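Local coordinates for aldehyde dehydrogenase family protein (Pseudomonas syringae pv. tomato, PDB 6X9L), which is an NAD-binding aldehyde dehydrogenase that oxidises long-chain aliphatic aldehydes and is seen here with octanal bound, at residues 346-360 with 373-387. The protein carries 1 engineered substitution. Numbering follows the deposited sequence.
Sequences INAGICEGAKLVCGG and TRPTVFSEVDSSMRI
Both carboxylate oxygens of Glu352 accept backbone N-H groups at the start of helix 386-389. Glu352 OE1 accepts from Arg386 N at 2.8 Å. Glu352 OE2 takes Ile387 N on its syn lone pair at 3.0 Å, in a nearly straight bond (172°). Two backbone N-H groups thus fix the rotation of the carboxylate, and the helix end would probably favour its charged form. CG sits between the backbone N and the carbonyl carbon (chi1 64°), and the extended chain beyond it carries the carboxylate across. Arg386 NE forms a salt bridge with Glu390.

The Phe378 ring packs against helix 336-351. Ile350 CD1 meets the ring edge in plane, 3.9 Å from Phe378 CE1. Ala354 CB lies 3.6 Å from Phe378 CD1, and Leu356 CD1 packs against Phe378 CE1. Ala354 CB also touches Ile387 CD1 and Met385 SD.

The strands pair antiparallel. Lys355 and Ser379 exchange two backbone bonds, and Val377 N reaches Cys358 O at 3.2 Å. Val357 and Cys358 both face Val377, a classic beta bulge, with weak bonds to its carbonyl. Beyond it, Gly360 N bonds Thr376 OG1. Lys355 NZ and Ser379 OG both bind Glu308 of helix 304-316.

Upstream, a Schellman motif with Gly353 at C-prime ends helix 336-351 and turns the chain into strand 355-358. This is the edge strand of the seven-stranded mixed sheet of what is, by family, the catalytic domain, and helix 336-351 packs against the sheet beside it.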
loop_
_atom_site.group_PDB
_atom_site.type_symbol
_atom_site.label_atom_id
_atom_site.label_comp_id
_atom_site.label_asym_id
_atom_site.label_seq_id
_atom_site.Cartn_x
_atom_site.Cartn_y
_atom_site.Cartn_z
ATOM N N ILE A 346 9.100 13.001 -30.489
ATOM C CA ILE A 346 9.792 14.134 -31.096
ATOM C C ILE A 346 8.943 14.729 -32.210
ATOM O O ILE A 346 8.710 15.943 -32.262
ATOM C CB ILE A 346 11.174 13.710 -31.618
ATOM C CG1 ILE A 346 12.050 13.190 -30.490
ATOM C CG2 ILE A 346 11.863 14.862 -32.257
ATOM C CD1 ILE A 346 13.347 12.588 -31.012
ATOM N N ASN A 347 8.464 13.878 -33.121
ATOM C CA ASN A 347 7.620 14.369 -34.199
ATOM C C ASN A 347 6.344 15.022 -33.665
ATOM O O ASN A 347 5.858 16.001 -34.245
ATOM C CB ASN A 347 7.306 13.224 -35.162
ATOM C CG ASN A 347 8.526 12.782 -35.970
ATOM O OD1 ASN A 347 9.240 13.605 -36.555
ATOM N ND2 ASN A 347 8.765 11.481 -36.005
ATOM N N ALA A 348 5.788 14.514 -32.565
ATOM C CA ALA A 348 4.603 15.142 -31.993
ATOM C C ALA A 348 4.914 16.554 -31.519
ATOM O O ALA A 348 4.109 17.474 -31.716
ATOM C CB ALA A 348 4.056 14.298 -30.839
ATOM N N GLY A 349 6.082 16.745 -30.902
ATOM C CA GLY A 349 6.453 18.069 -30.429
ATOM C C GLY A 349 6.634 19.066 -31.556
ATOM O O GLY A 349 6.164 20.204 -31.475
ATOM N N ILE A 350 7.335 18.657 -32.617
ATOM C CA ILE A 350 7.399 19.471 -33.829
ATOM C C ILE A 350 5.996 19.859 -34.281
ATOM O O ILE A 350 5.718 21.026 -34.564
ATOM C CB ILE A 350 8.142 18.718 -34.946
ATOM C CG1 ILE A 350 9.476 18.138 -34.451
ATOM C CG2 ILE A 350 8.326 19.623 -36.144
ATOM C CD1 ILE A 350 10.619 19.104 -34.479
ATOM N N CYS A 351 5.086 18.879 -34.352
ATOM C CA CYS A 351 3.788 19.125 -34.975
ATOM C C CYS A 351 2.885 19.992 -34.118
ATOM O O CYS A 351 1.952 20.598 -34.653
ATOM C CB CYS A 351 3.069 17.808 -35.291
ATOM S SG CYS A 351 3.458 17.093 -36.916
ATOM N N GLU A 352 3.118 20.048 -32.808
ATOM C CA GLU A 352 2.311 20.875 -31.930
ATOM C C GLU A 352 2.934 22.246 -31.722
ATOM O O GLU A 352 2.449 23.024 -30.900
ATOM C CB GLU A 352 2.054 20.159 -30.590
ATOM C CG GLU A 352 3.248 19.848 -29.705
ATOM C CD GLU A 352 2.883 18.904 -28.539
ATOM O OE1 GLU A 352 1.678 18.736 -28.227
ATOM O OE2 GLU A 352 3.806 18.317 -27.931
ATOM N N GLY A 353 3.980 22.566 -32.470
ATOM C CA GLY A 353 4.463 23.921 -32.532
ATOM C C GLY A 353 5.534 24.295 -31.544
ATOM O O GLY A 353 5.852 25.485 -31.429
ATOM N N ALA A 354 6.107 23.334 -30.826
ATOM C CA ALA A 354 7.216 23.663 -29.949
ATOM C C ALA A 354 8.384 24.187 -30.776
ATOM O O ALA A 354 8.463 23.977 -31.988
ATOM C CB ALA A 354 7.636 22.439 -29.144
ATOM N N LYS A 355 9.288 24.894 -30.115
ATOM C CA LYS A 355 10.512 25.344 -30.759
ATOM C C LYS A 355 11.563 24.248 -30.641
ATOM O O LYS A 355 11.835 23.761 -29.542
ATOM C CB LYS A 355 11.024 26.638 -30.126
ATOM C CG LYS A 355 12.308 27.160 -30.746
ATOM C CD LYS A 355 12.948 28.200 -29.852
ATOM C CE LYS A 355 13.571 29.335 -30.643
ATOM N NZ LYS A 355 14.363 30.231 -29.748
ATOM N N LEU A 356 12.141 23.861 -31.776
ATOM C CA LEU A 356 13.199 22.854 -31.823
ATOM C C LEU A 356 14.533 23.567 -31.663
ATOM O O LEU A 356 15.139 24.032 -32.629
ATOM C CB LEU A 356 13.135 22.069 -33.127
ATOM C CG LEU A 356 14.105 20.897 -33.281
ATOM C CD1 LEU A 356 13.764 19.810 -32.278
ATOM C CD2 LEU A 356 14.096 20.352 -34.694
ATOM N N VAL A 357 14.991 23.659 -30.416
ATOM C CA VAL A 357 16.254 24.332 -30.130
ATOM C C VAL A 357 17.416 23.574 -30.754
ATOM O O VAL A 357 18.387 24.176 -31.227
ATOM C CB VAL A 357 16.442 24.476 -28.609
ATOM C CG1 VAL A 357 17.827 25.035 -28.282
ATOM C CG2 VAL A 357 15.324 25.320 -27.998
ATOM N N CYS A 358 17.349 22.247 -30.747
ATOM C CA CYS A 358 18.417 21.392 -31.253
ATOM C C CYS A 358 17.895 19.963 -31.222
ATOM O O CYS A 358 16.821 19.693 -30.677
ATOM C CB CYS A 358 19.687 21.528 -30.422
ATOM S SG CYS A 358 19.579 20.617 -28.885
ATOM N N GLY A 359 18.674 19.040 -31.797
ATOM C CA GLY A 359 18.186 17.681 -31.956
ATOM C C GLY A 359 17.176 17.619 -33.090
ATOM O O GLY A 359 17.180 18.445 -33.994
ATOM N N GLY A 360 16.279 16.644 -33.014
ATOM C CA GLY A 360 15.305 16.418 -34.057
ATOM C C GLY A 360 15.111 14.935 -34.289
ATOM O O GLY A 360 15.678 14.106 -33.571
ATOM N N THR A 373 19.674 7.868 -31.084
ATOM C CA THR A 373 18.681 8.936 -31.130
ATOM C C THR A 373 19.344 10.272 -30.803
ATOM O O THR A 373 20.219 10.349 -29.942
ATOM C CB THR A 373 17.528 8.634 -30.148
ATOM O OG1 THR A 373 16.753 7.529 -30.638
ATOM C CG2 THR A 373 16.617 9.825 -29.986
ATOM N N ARG A 374 18.951 11.318 -31.487
ATOM C CA ARG A 374 19.623 12.602 -31.282
ATOM C C ARG A 374 19.162 13.242 -29.975
ATOM O O ARG A 374 17.965 13.257 -29.694
ATOM C CB ARG A 374 19.337 13.537 -32.444
ATOM C CG ARG A 374 19.676 12.933 -33.794
ATOM C CD ARG A 374 18.987 13.672 -34.938
ATOM N NE ARG A 374 19.370 15.072 -35.042
ATOM C CZ ARG A 374 18.683 15.965 -35.747
ATOM N NH1 ARG A 374 17.581 15.579 -36.369
ATOM N NH2 ARG A 374 19.079 17.236 -35.828
ATOM N N PRO A 375 20.076 13.767 -29.154
ATOM C CA PRO A 375 19.666 14.526 -27.959
ATOM C C PRO A 375 18.879 15.763 -28.354
ATOM O O PRO A 375 19.375 16.618 -29.088
ATOM C CB PRO A 375 21.002 14.894 -27.306
ATOM C CG PRO A 375 21.953 13.846 -27.787
ATOM C CD PRO A 375 21.536 13.574 -29.199
ATOM N N THR A 376 17.644 15.866 -27.854
ATOM C CA THR A 376 16.701 16.849 -28.368
ATOM C C THR A 376 16.223 17.787 -27.268
ATOM O O THR A 376 15.917 17.353 -26.147
ATOM C CB THR A 376 15.503 16.164 -29.040
ATOM O OG1 THR A 376 15.987 15.311 -30.076
ATOM C CG2 THR A 376 14.591 17.198 -29.680
ATOM N N VAL A 377 16.170 19.082 -27.610
ATOM C CA VAL A 377 15.714 20.139 -26.715
ATOM C C VAL A 377 14.618 20.942 -27.415
ATOM O O VAL A 377 14.809 21.440 -28.533
ATOM C CB VAL A 377 16.865 21.062 -26.266
ATOM C CG1 VAL A 377 16.341 22.194 -25.431
ATOM C CG2 VAL A 377 17.868 20.288 -25.459
ATOM N N PHE A 378 13.469 21.051 -26.752
ATOM C CA PHE A 378 12.370 21.914 -27.138
ATOM C C PHE A 378 12.280 23.097 -26.184
ATOM O O PHE A 378 12.521 22.965 -24.979
ATOM C CB PHE A 378 11.038 21.152 -27.125
ATOM C CG PHE A 378 10.897 20.174 -28.232
ATOM C CD1 PHE A 378 10.765 20.614 -29.539
ATOM C CD2 PHE A 378 10.893 18.810 -27.981
ATOM C CE1 PHE A 378 10.634 19.707 -30.578
ATOM C CE2 PHE A 378 10.758 17.903 -29.023
ATOM C CZ PHE A 378 10.636 18.352 -30.322
ATOM N N SER A 379 11.895 24.250 -26.720
ATOM C CA SER A 379 11.693 25.433 -25.896
ATOM C C SER A 379 10.366 26.079 -26.268
ATOM O O SER A 379 9.651 25.610 -27.158
ATOM C CB SER A 379 12.847 26.429 -26.051
ATOM O OG SER A 379 12.713 27.464 -25.106
ATOM N N GLU A 380 10.023 27.131 -25.526
ATOM C CA GLU A 380 8.732 27.848 -25.690
ATOM C C GLU A 380 7.637 26.798 -25.595
ATOM O O GLU A 380 6.706 26.832 -26.380
ATOM C CB GLU A 380 8.663 28.652 -26.985
ATOM C CG GLU A 380 9.343 29.997 -26.891
ATOM C CD GLU A 380 9.635 30.663 -28.217
ATOM O OE1 GLU A 380 9.104 30.198 -29.240
ATOM O OE2 GLU A 380 10.406 31.629 -28.220
ATOM N N VAL A 381 7.808 25.894 -24.648
ATOM C CA VAL A 381 6.906 24.737 -24.447
ATOM C C VAL A 381 5.756 25.117 -23.525
ATOM O O VAL A 381 5.974 25.686 -22.473
ATOM C CB VAL A 381 7.701 23.537 -23.906
ATOM C CG1 VAL A 381 6.813 22.501 -23.250
ATOM C CG2 VAL A 381 8.527 22.903 -24.993
ATOM N N ASP A 382 4.561 24.783 -23.962
ATOM C CA ASP A 382 3.356 25.018 -23.151
ATOM C C ASP A 382 3.092 23.765 -22.334
ATOM O O ASP A 382 3.151 22.686 -22.902
ATOM C CB ASP A 382 2.154 25.223 -24.052
ATOM C CG ASP A 382 1.055 25.887 -23.276
ATOM O OD1 ASP A 382 1.166 27.083 -23.055
ATOM O OD2 ASP A 382 0.145 25.189 -22.854
ATOM N N SER A 383 2.582 23.922 -21.120
ATOM C CA SER A 383 2.279 22.793 -20.203
ATOM C C SER A 383 1.238 21.833 -20.787
ATOM O O SER A 383 1.247 20.693 -20.400
ATOM C CB SER A 383 1.939 23.253 -18.826
ATOM O OG SER A 383 3.102 23.357 -18.029
ATOM N N SER A 384 0.334 22.317 -21.619
ATOM C CA SER A 384 -0.675 21.506 -22.316
ATOM C C SER A 384 -0.063 20.685 -23.448
ATOM O O SER A 384 -0.792 19.895 -24.013
ATOM C CB SER A 384 -1.710 22.399 -22.866
ATOM O OG SER A 384 -1.140 23.245 -23.834
ATOM N N MET A 385 1.191 20.897 -23.830
ATOM C CA MET A 385 1.656 20.113 -24.963
ATOM C C MET A 385 1.843 18.644 -24.577
ATOM O O MET A 385 2.094 18.305 -23.411
ATOM C CB MET A 385 2.958 20.689 -25.511
ATOM C CG MET A 385 2.813 22.084 -26.040
ATOM S SD MET A 385 4.293 22.643 -26.893
ATOM C CE MET A 385 3.707 24.186 -27.602
ATOM N N ARG A 386 1.704 17.767 -25.582
ATOM C CA ARG A 386 1.945 16.343 -25.373
ATOM C C ARG A 386 3.342 16.095 -24.818
ATOM O O ARG A 386 3.516 15.340 -23.852
ATOM C CB ARG A 386 1.749 15.576 -26.681
ATOM C CG ARG A 386 0.312 15.203 -26.989
ATOM C CD ARG A 386 0.245 14.098 -28.020
ATOM N NE ARG A 386 0.868 12.869 -27.536
ATOM C CZ ARG A 386 1.375 11.930 -28.333
ATOM N NH1 ARG A 386 1.334 12.091 -29.644
ATOM N NH2 ARG A 386 1.934 10.836 -27.819
ATOM N N ILE A 387 4.359 16.711 -25.425
ATOM C CA ILE A 387 5.717 16.487 -24.954
ATOM C C ILE A 387 5.938 16.998 -23.528
ATOM O O ILE A 387 6.920 16.608 -22.888
ATOM C CB ILE A 387 6.722 17.130 -25.925
ATOM C CG1 ILE A 387 6.416 18.613 -26.116
ATOM C CG2 ILE A 387 6.706 16.414 -27.267
ATOM C CD1 ILE A 387 7.535 19.360 -26.807
#